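Local coordinates for archaeosine synthase (Pyrobaculum calidifontis, PDB 5K0P), which catalyses the last step of archaeosine biosynthesis, converting the nitrile of preQ0-modified tRNA to a formamidine group with free ammonium as the nitrogen donor, at residues 31-37 and 81-87; 66-70 and 97-101. All blocks are in the same frame, centred on the assembly; numbering follows the deposited sequence.

Both contacts belong to one four-stranded antiparallel sheet and the helix 62-77 packed on it. Contact 1 joins the two central strands, 27-37 and 81-90, edge to edge; contact 2 lays helix 62-77 on the outermost strand 93-102, the neighbour of 81-90. The centres are about 7 Å apart, and backbone pairs such as Val84 with Ala99 tie the two together. Their chemistry differs with place: 31-37 and 81-87 share regular backbone hydrogen bonds, with valines and Tyr36 on the helix side and mostly polar or charged chains on the other, whereas 66-70 and 97-101 meet mainly through alanine, valine and leucine carbons, without hydrogen bonds. Each contact mixes buried and partly exposed residues, and contact 2 also borders a second subunit.

Contact 1 (31-37 and 81-87); sequences EVSVEYI and YVKVTVK
Tyr81, Glu35 and Glu31 bury the most surface where strands 31-37 and 81-87 run antiparallel. The hydroxyl of Tyr81 donates to Glu35, OH to OE2 at 3.1 Å, reaching the carboxylate oxygen on its anti side and 33° out of the carboxylate plane; OE2 itself lies at the ring edge, in the plane of the ring. Glu35 gets there with an unusual first torsion (chi1 126°), which sets its CG 3.8 Å from Tyr81 CE2, while its other oxygen, OE1, makes a salt bridge to Arg12. At the root of the tyrosine side chain, Ile37 CD1 packs 3.9 Å from Tyr81 CB, the two side chains crossing at about a right angle. With an alanine in place of Tyr81, lacking the ring and its hydroxyl, Glu35 OE2 is likely to be left without this donor and the glutamate chain without its ring neighbour. These are the two middle strands of the tunnel-fold sheet, and paired backbone bonds join them at Glu31-Lys87, Ser33-Thr85 and Glu35-Lys83; Ser33 N, for instance, donates to Thr85 O at 2.8 Å. Alternating with these are the non-hydrogen-bonded pairs Val32-Val86, Val34-Val84 and Tyr36-Val82, on the side that carries helix 62-77, where Val34 CG2 meets Val84 CG2 at 4.0 Å. On the opposite face Glu31 lies alongside Lys87, pointing the same way. With CG anti to the backbone N (chi1 -173°), the glutamate brings OE1 to 3.7 Å from Lys87 CD, whereas NZ stays 4.2 Å from OE1, too far for a salt bridge, so the opposite charges probably attract only loosely. Farther along this face, a water donates to Ser33 O and is also hydrogen-bonded to Thr85 OG1.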
ATOM      1  N   GLU A  31      16.824  -6.553   9.967  1.00 19.16           N
ATOM      2  CA  GLU A  31      15.699  -7.381  10.151  1.00 19.56           C
ATOM      3  C   GLU A  31      16.109  -8.848   9.839  1.00 17.39           C
ATOM      4  O   GLU A  31      16.710  -9.134   8.844  1.00 19.97           O
ATOM      5  CB  GLU A  31      14.562  -6.850   9.216  1.00 23.14           C
ATOM      6  CG  GLU A  31      13.279  -7.614   9.509  1.00 28.90           C
ATOM      7  CD  GLU A  31      12.237  -7.510   8.411  1.00 36.70           C
ATOM      8  OE1 GLU A  31      12.392  -8.185   7.314  1.00 41.37           O
ATOM      9  OE2 GLU A  31      11.248  -6.788   8.691  1.00 39.08           O
ATOM     10  N   VAL A  32      15.739  -9.772  10.688  1.00 15.42           N
ATOM     11  CA  VAL A  32      16.061 -11.175  10.489  1.00 17.26           C
ATOM     12  C   VAL A  32      14.809 -12.003  10.442  1.00 19.84           C
ATOM     13  O   VAL A  32      13.885 -11.801  11.266  1.00 20.41           O
ATOM     14  CB  VAL A  32      17.059 -11.678  11.532  1.00 20.96           C
ATOM     15  CG1 VAL A  32      16.548 -11.530  12.981  1.00 22.28           C
ATOM     16  CG2 VAL A  32      17.406 -13.158  11.279  1.00 24.85           C
ATOM     17  N   SER A  33      14.765 -12.895   9.460  1.00 21.00           N
ATOM     18  CA  SER A  33      13.627 -13.839   9.244  1.00 23.22           C
ATOM     19  C   SER A  33      14.225 -15.235   9.352  1.00 25.58           C
ATOM     20  O   SER A  33      15.229 -15.480   8.725  1.00 25.90           O
ATOM     21  CB  SER A  33      13.015 -13.661   7.850  1.00 25.73           C
ATOM     22  OG  SER A  33      12.395 -12.413   7.789  1.00 28.56           O
ATOM     23  N   VAL A  34      13.633 -16.105  10.176  1.00 24.83           N
ATOM     24  CA  VAL A  34      14.020 -17.511  10.200  1.00 24.63           C
ATOM     25  C   VAL A  34      12.825 -18.371   9.914  1.00 25.37           C
ATOM     26  O   VAL A  34      11.700 -18.159  10.453  1.00 26.64           O
ATOM     27  CB  VAL A  34      14.688 -17.850  11.537  1.00 24.74           C
ATOM     28  CG1 VAL A  34      15.128 -19.286  11.631  1.00 23.92           C
ATOM     29  CG2 VAL A  34      15.847 -16.897  11.737  1.00 25.73           C
ATOM     30  N   GLU A  35      13.052 -19.395   9.100  1.00 24.03           N
ATOM     31  CA  GLU A  35      11.969 -20.336   8.835  1.00 23.95           C
ATOM     32  C   GLU A  35      12.549 -21.707   8.982  1.00 22.26           C
ATOM     33  O   GLU A  35      13.699 -21.919   8.596  1.00 23.94           O
ATOM     34  CB  GLU A  35      11.365 -19.889   7.521  1.00 30.92           C
ATOM     35  CG  GLU A  35      11.234 -20.835   6.445  1.00 37.88           C
ATOM     36  CD  GLU A  35      10.759 -20.245   5.115  1.00 40.00           C
ATOM     37  OE1 GLU A  35      10.137 -19.130   5.034  1.00 34.87           O
ATOM     38  OE2 GLU A  35      11.033 -21.002   4.157  1.00 41.32           O
ATOM     39  N   TYR A  36      11.844 -22.587   9.664  1.00 20.31           N
ATOM     40  CA  TYR A  36      12.283 -23.964   9.856  1.00 21.96           C
ATOM     41  C   TYR A  36      11.185 -25.003  10.023  1.00 23.31           C
ATOM     42  O   TYR A  36      10.061 -24.683  10.346  1.00 21.09           O
ATOM     43  CB  TYR A  36      13.252 -24.014  11.075  1.00 23.23           C
ATOM     44  CG  TYR A  36      12.574 -23.931  12.392  1.00 21.66           C
ATOM     45  CD1 TYR A  36      12.151 -22.722  12.864  1.00 18.74           C
ATOM     46  CD2 TYR A  36      12.325 -25.091  13.154  1.00 25.18           C
ATOM     47  CE1 TYR A  36      11.486 -22.644  14.111  1.00 21.23           C
ATOM     48  CE2 TYR A  36      11.662 -25.029  14.403  1.00 22.80           C
ATOM     49  CZ  TYR A  36      11.235 -23.802  14.865  1.00 22.05           C
ATOM     50  OH  TYR A  36      10.503 -23.707  16.066  1.00 23.55           O
ATOM     51  N   ILE A  37      11.529 -26.278   9.786  1.00 27.33           N
ATOM     52  CA  ILE A  37      10.607 -27.386  10.023  1.00 28.36           C
ATOM     53  C   ILE A  37      11.006 -28.046  11.304  1.00 31.79           C
ATOM     54  O   ILE A  37      12.140 -28.575  11.394  1.00 34.73           O
ATOM     55  CB  ILE A  37      10.648 -28.429   8.909  1.00 30.60           C
ATOM     56  CG1 ILE A  37      10.230 -27.764   7.632  1.00 30.58           C
ATOM     57  CG2 ILE A  37       9.695 -29.643   9.219  1.00 33.51           C
ATOM     58  CD1 ILE A  37      10.286 -28.646   6.442  1.00 33.39           C
ATOM     59  N   TYR A  81      15.131 -28.609   8.012  1.00 32.85           N
ATOM     60  CA  TYR A  81      15.204 -27.467   7.117  1.00 31.37           C
ATOM     61  C   TYR A  81      15.217 -26.228   7.994  1.00 25.71           C
ATOM     62  O   TYR A  81      14.419 -26.108   8.925  1.00 24.22           O
ATOM     63  CB  TYR A  81      13.978 -27.362   6.158  1.00 30.38           C
ATOM     64  CG  TYR A  81      13.885 -26.052   5.401  1.00 31.09           C
ATOM     65  CD1 TYR A  81      14.819 -25.714   4.467  1.00 30.22           C
ATOM     66  CD2 TYR A  81      12.840 -25.157   5.636  1.00 31.55           C
ATOM     67  CE1 TYR A  81      14.753 -24.544   3.776  1.00 31.33           C
ATOM     68  CE2 TYR A  81      12.753 -23.956   4.950  1.00 29.53           C
ATOM     69  CZ  TYR A  81      13.725 -23.647   4.038  1.00 28.38           C
ATOM     70  OH  TYR A  81      13.603 -22.449   3.370  1.00 29.20           O
ATOM     71  N   VAL A  82      16.114 -25.322   7.656  1.00 24.51           N
ATOM     72  CA  VAL A  82      16.231 -23.968   8.272  1.00 25.66           C
ATOM     73  C   VAL A  82      16.743 -23.017   7.242  1.00 23.30           C
ATOM     74  O   VAL A  82      17.692 -23.347   6.490  1.00 29.29           O
ATOM     75  CB  VAL A  82      17.295 -23.874   9.384  1.00 30.25           C
ATOM     76  CG1 VAL A  82      17.206 -22.567  10.202  1.00 27.63           C
ATOM     77  CG2 VAL A  82      17.045 -24.930  10.341  1.00 37.18           C
ATOM     78  N   LYS A  83      16.141 -21.828   7.219  1.00 21.57           N
ATOM     79  CA  LYS A  83      16.618 -20.741   6.440  1.00 22.30           C
ATOM     80  C   LYS A  83      16.578 -19.479   7.269  1.00 20.56           C
ATOM     81  O   LYS A  83      15.590 -19.213   7.964  1.00 22.11           O
ATOM     82  CB  LYS A  83      15.765 -20.572   5.178  1.00 25.36           C
ATOM     83  CG  LYS A  83      16.243 -19.471   4.285  1.00 26.49           C
ATOM     84  CD  LYS A  83      15.528 -19.430   2.947  1.00 29.81           C
ATOM     85  CE  LYS A  83      14.146 -18.785   3.100  1.00 38.83           C
ATOM     86  NZ  LYS A  83      13.449 -18.512   1.801  1.00 48.45           N
ATOM     87  N   VAL A  84      17.662 -18.699   7.152  1.00 20.43           N
ATOM     88  CA  VAL A  84      17.853 -17.452   7.834  1.00 20.35           C
ATOM     89  C   VAL A  84      18.125 -16.351   6.831  1.00 20.39           C
ATOM     90  O   VAL A  84      19.030 -16.488   6.028  1.00 21.04           O
ATOM     91  CB  VAL A  84      19.072 -17.515   8.751  1.00 21.15           C
ATOM     92  CG1 VAL A  84      19.289 -16.157   9.441  1.00 20.57           C
ATOM     93  CG2 VAL A  84      18.927 -18.630   9.781  1.00 22.89           C
ATOM     94  N   THR A  85      17.438 -15.220   6.965  1.00 18.30           N
ATOM     95  CA  THR A  85      17.544 -14.152   6.043  1.00 19.50           C
ATOM     96  C   THR A  85      17.728 -12.903   6.857  1.00 19.01           C
ATOM     97  O   THR A  85      16.902 -12.619   7.750  1.00 21.00           O
ATOM     98  CB  THR A  85      16.286 -13.968   5.124  1.00 22.06           C
ATOM     99  OG1 THR A  85      16.064 -15.158   4.287  1.00 23.99           O
ATOM    100  CG2 THR A  85      16.568 -12.801   4.169  1.00 21.29           C
ATOM    101  N   VAL A  86      18.851 -12.220   6.585  1.00 19.27           N
ATOM    102  CA  VAL A  86      19.235 -10.979   7.267  1.00 20.09           C
ATOM    103  C   VAL A  86      19.212  -9.848   6.271  1.00 19.14           C
ATOM    104  O   VAL A  86      19.932  -9.942   5.286  1.00 21.40           O
ATOM    105  CB  VAL A  86      20.631 -11.117   7.906  1.00 19.85           C
ATOM    106  CG1 VAL A  86      21.057  -9.812   8.537  1.00 20.48           C
ATOM    107  CG2 VAL A  86      20.658 -12.294   8.864  1.00 20.54           C
ATOM    108  N   LYS A  87      18.396  -8.805   6.549  1.00 18.84           N
ATOM    109  CA  LYS A  87      18.163  -7.672   5.653  1.00 22.03           C
ATOM    110  C   LYS A  87      18.670  -6.439   6.357  1.00 22.04           C
ATOM    111  O   LYS A  87      18.300  -6.214   7.493  1.00 19.02           O
ATOM    112  CB  LYS A  87      16.630  -7.456   5.307  1.00 25.18           C
ATOM    113  CG  LYS A  87      15.954  -8.726   4.794  1.00 28.02           C
ATOM    114  CD  LYS A  87      14.490  -8.577   4.258  1.00 33.75           C
ATOM    115  CE  LYS A  87      13.922  -9.950   3.849  1.00 35.03           C
ATOM    116  NZ  LYS A  87      12.503  -9.808   3.404  1.00 39.79           N
TER
HETATM  117  O   HOH W   1      14.448 -16.862   6.004  1.00 23.11           O

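Contact 2 (66-70 and 97-101)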
ATOM      1  N   ALA A  66      24.228 -14.168   9.419  1.00 19.98           N
ATOM      2  CA  ALA A  66      23.174 -15.095   8.936  1.00 22.11           C
ATOM      3  C   ALA A  66      23.549 -16.563   9.128  1.00 23.59           C
ATOM      4  O   ALA A  66      22.724 -17.408   9.617  1.00 22.67           O
ATOM      5  CB  ALA A  66      22.832 -14.831   7.429  1.00 24.37           C
ATOM      6  N   VAL A  67      24.809 -16.852   8.802  1.00 26.56           N
ATOM      7  CA  VAL A  67      25.352 -18.206   8.923  1.00 29.14           C
ATOM      8  C   VAL A  67      25.502 -18.630  10.407  1.00 26.15           C
ATOM      9  O   VAL A  67      25.137 -19.726  10.789  1.00 27.14           O
ATOM     10  CB  VAL A  67      26.658 -18.350   8.150  1.00 31.29           C
ATOM     11  CG1 VAL A  67      27.199 -19.714   8.350  1.00 37.02           C
ATOM     12  CG2 VAL A  67      26.421 -18.079   6.679  1.00 31.55           C
ATOM     13  N   ASP A  68      25.958 -17.717  11.242  1.00 27.60           N
ATOM     14  CA  ASP A  68      26.112 -17.993  12.665  1.00 27.06           C
ATOM     15  C   ASP A  68      24.754 -18.300  13.322  1.00 25.69           C
ATOM     16  O   ASP A  68      24.639 -19.235  14.099  1.00 25.70           O
ATOM     17  CB  ASP A  68      26.799 -16.826  13.376  1.00 27.37           C
ATOM     18  CG  ASP A  68      27.200 -17.175  14.752  1.00 29.68           C
ATOM     19  OD1 ASP A  68      28.048 -18.064  14.909  1.00 34.08           O
ATOM     20  OD2 ASP A  68      26.639 -16.610  15.667  1.00 28.18           O
ATOM     21  N   LEU A  69      23.744 -17.514  12.987  1.00 24.88           N
ATOM     22  CA  LEU A  69      22.417 -17.683  13.546  1.00 24.44           C
ATOM     23  C   LEU A  69      21.826 -19.020  13.038  1.00 23.71           C
ATOM     24  O   LEU A  69      21.187 -19.706  13.789  1.00 25.66           O
ATOM     25  CB  LEU A  69      21.513 -16.457  13.205  1.00 21.41           C
ATOM     26  CG  LEU A  69      20.051 -16.478  13.750  1.00 23.64           C
ATOM     27  CD1 LEU A  69      20.046 -16.645  15.265  1.00 28.22           C
ATOM     28  CD2 LEU A  69      19.270 -15.197  13.391  1.00 22.42           C
ATOM     29  N   LEU A  70      22.053 -19.388  11.792  1.00 23.43           N
ATOM     30  CA  LEU A  70      21.663 -20.747  11.281  1.00 26.56           C
ATOM     31  C   LEU A  70      22.205 -21.861  12.093  1.00 28.15           C
ATOM     32  O   LEU A  70      21.467 -22.850  12.445  1.00 26.89           O
ATOM     33  CB  LEU A  70      22.097 -20.907   9.838  1.00 28.88           C
ATOM     34  CG  LEU A  70      21.616 -22.215   9.220  1.00 32.60           C
ATOM     35  CD1 LEU A  70      20.810 -22.011   7.966  1.00 34.41           C
ATOM     36  CD2 LEU A  70      22.801 -23.064   8.882  1.00 38.74           C
ATOM     37  N   VAL A  97      20.952 -11.290   2.928  1.00 21.59           N
ATOM     38  CA  VAL A  97      21.817 -12.408   2.961  1.00 20.59           C
ATOM     39  C   VAL A  97      21.057 -13.566   3.467  1.00 18.64           C
ATOM     40  O   VAL A  97      20.496 -13.503   4.552  1.00 21.06           O
ATOM     41  CB  VAL A  97      23.042 -12.144   3.927  1.00 23.51           C
ATOM     42  CG1 VAL A  97      23.865 -13.395   3.926  1.00 26.69           C
ATOM     43  CG2 VAL A  97      23.897 -11.008   3.436  1.00 24.87           C
ATOM     44  N   VAL A  98      21.133 -14.698   2.757  1.00 21.70           N
ATOM     45  CA  VAL A  98      20.364 -15.878   3.117  1.00 22.45           C
ATOM     46  C   VAL A  98      21.373 -17.005   3.449  1.00 24.35           C
ATOM     47  O   VAL A  98      22.367 -17.225   2.684  1.00 23.16           O
ATOM     48  CB  VAL A  98      19.437 -16.312   1.931  1.00 23.85           C
ATOM     49  CG1 VAL A  98      18.654 -17.554   2.236  1.00 25.90           C
ATOM     50  CG2 VAL A  98      18.531 -15.171   1.436  1.00 25.08           C
ATOM     51  N   ALA A  99      21.073 -17.755   4.500  1.00 21.38           N
ATOM     52  CA  ALA A  99      21.732 -19.029   4.733  1.00 23.38           C
ATOM     53  C   ALA A  99      20.673 -20.081   4.883  1.00 26.54           C
ATOM     54  O   ALA A  99      19.608 -19.827   5.435  1.00 26.90           O
ATOM     55  CB  ALA A  99      22.588 -18.973   5.989  1.00 23.99           C
ATOM     56  N   GLU A 100      20.970 -21.275   4.380  1.00 31.26           N
ATOM     57  CA  GLU A 100      19.995 -22.362   4.298  1.00 34.60           C
ATOM     58  C   GLU A 100      20.641 -23.618   4.725  1.00 40.73           C
ATOM     59  O   GLU A 100      21.844 -23.803   4.573  1.00 44.75           O
ATOM     60  CB  GLU A 100      19.628 -22.620   2.874  1.00 39.51           C
ATOM     61  CG  GLU A 100      18.724 -21.577   2.312  1.00 42.82           C
ATOM     62  CD  GLU A 100      18.045 -21.994   1.033  1.00 51.13           C
ATOM     63  OE1 GLU A 100      17.240 -22.912   1.096  1.00 59.19           O
ATOM     64  OE2 GLU A 100      18.278 -21.359  -0.017  1.00 58.82           O
ATOM     65  N   SER A 101      19.841 -24.544   5.169  1.00 42.11           N
ATOM     66  CA  SER A 101      20.313 -25.910   5.327  1.00 43.38           C
ATOM     67  C   SER A 101      19.122 -26.865   5.273  1.00 44.89           C
ATOM     68  O   SER A 101      18.166 -26.663   6.039  1.00 37.14           O
ATOM     69  CB  SER A 101      21.002 -26.063   6.661  1.00 43.45           C
ATOM     70  OG  SER A 101      21.448 -27.386   6.791  1.00 50.32           O
TER
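In the tunnel fold, helices pack on one face of the antiparallel sheet, and here helix 62-77 lies over strand 93-102, the outermost strand of the sheet within the chain. The axes of 66-70 and 97-101 come within 7.8 Å and cross at -30°. Ala99 is the middle of the contact: its CB meets Val67 CG2 at 4.0 Å and has Ala66 O and Leu70 CD1 at similar range. Two residues earlier on the strand, Val97 CG1 touches Ala66 CB at 3.9 Å. Leu70, its chi1 near trans (-175°), reaches over the strand backbone, bringing CD1 to 3.6 Å from Ala99 O, while CD2 lies 4.1 Å from Ser101 CB. The polar end of Ser101 is used elsewhere, its OG being hydrogen-bonded to NZ of Lys74, farther along helix 62-77. Beyond the strand, Val98 pairs with a strand of a second subunit, so the sheet continues across the interface; Val97 also lies near Glu63, a substrate-binding residue. With methyl groups and main chain doing the touching, the fit between helix and strand rests mainly on shape, and the small Ala66 and Ala99 probably allow the close approach of the axes.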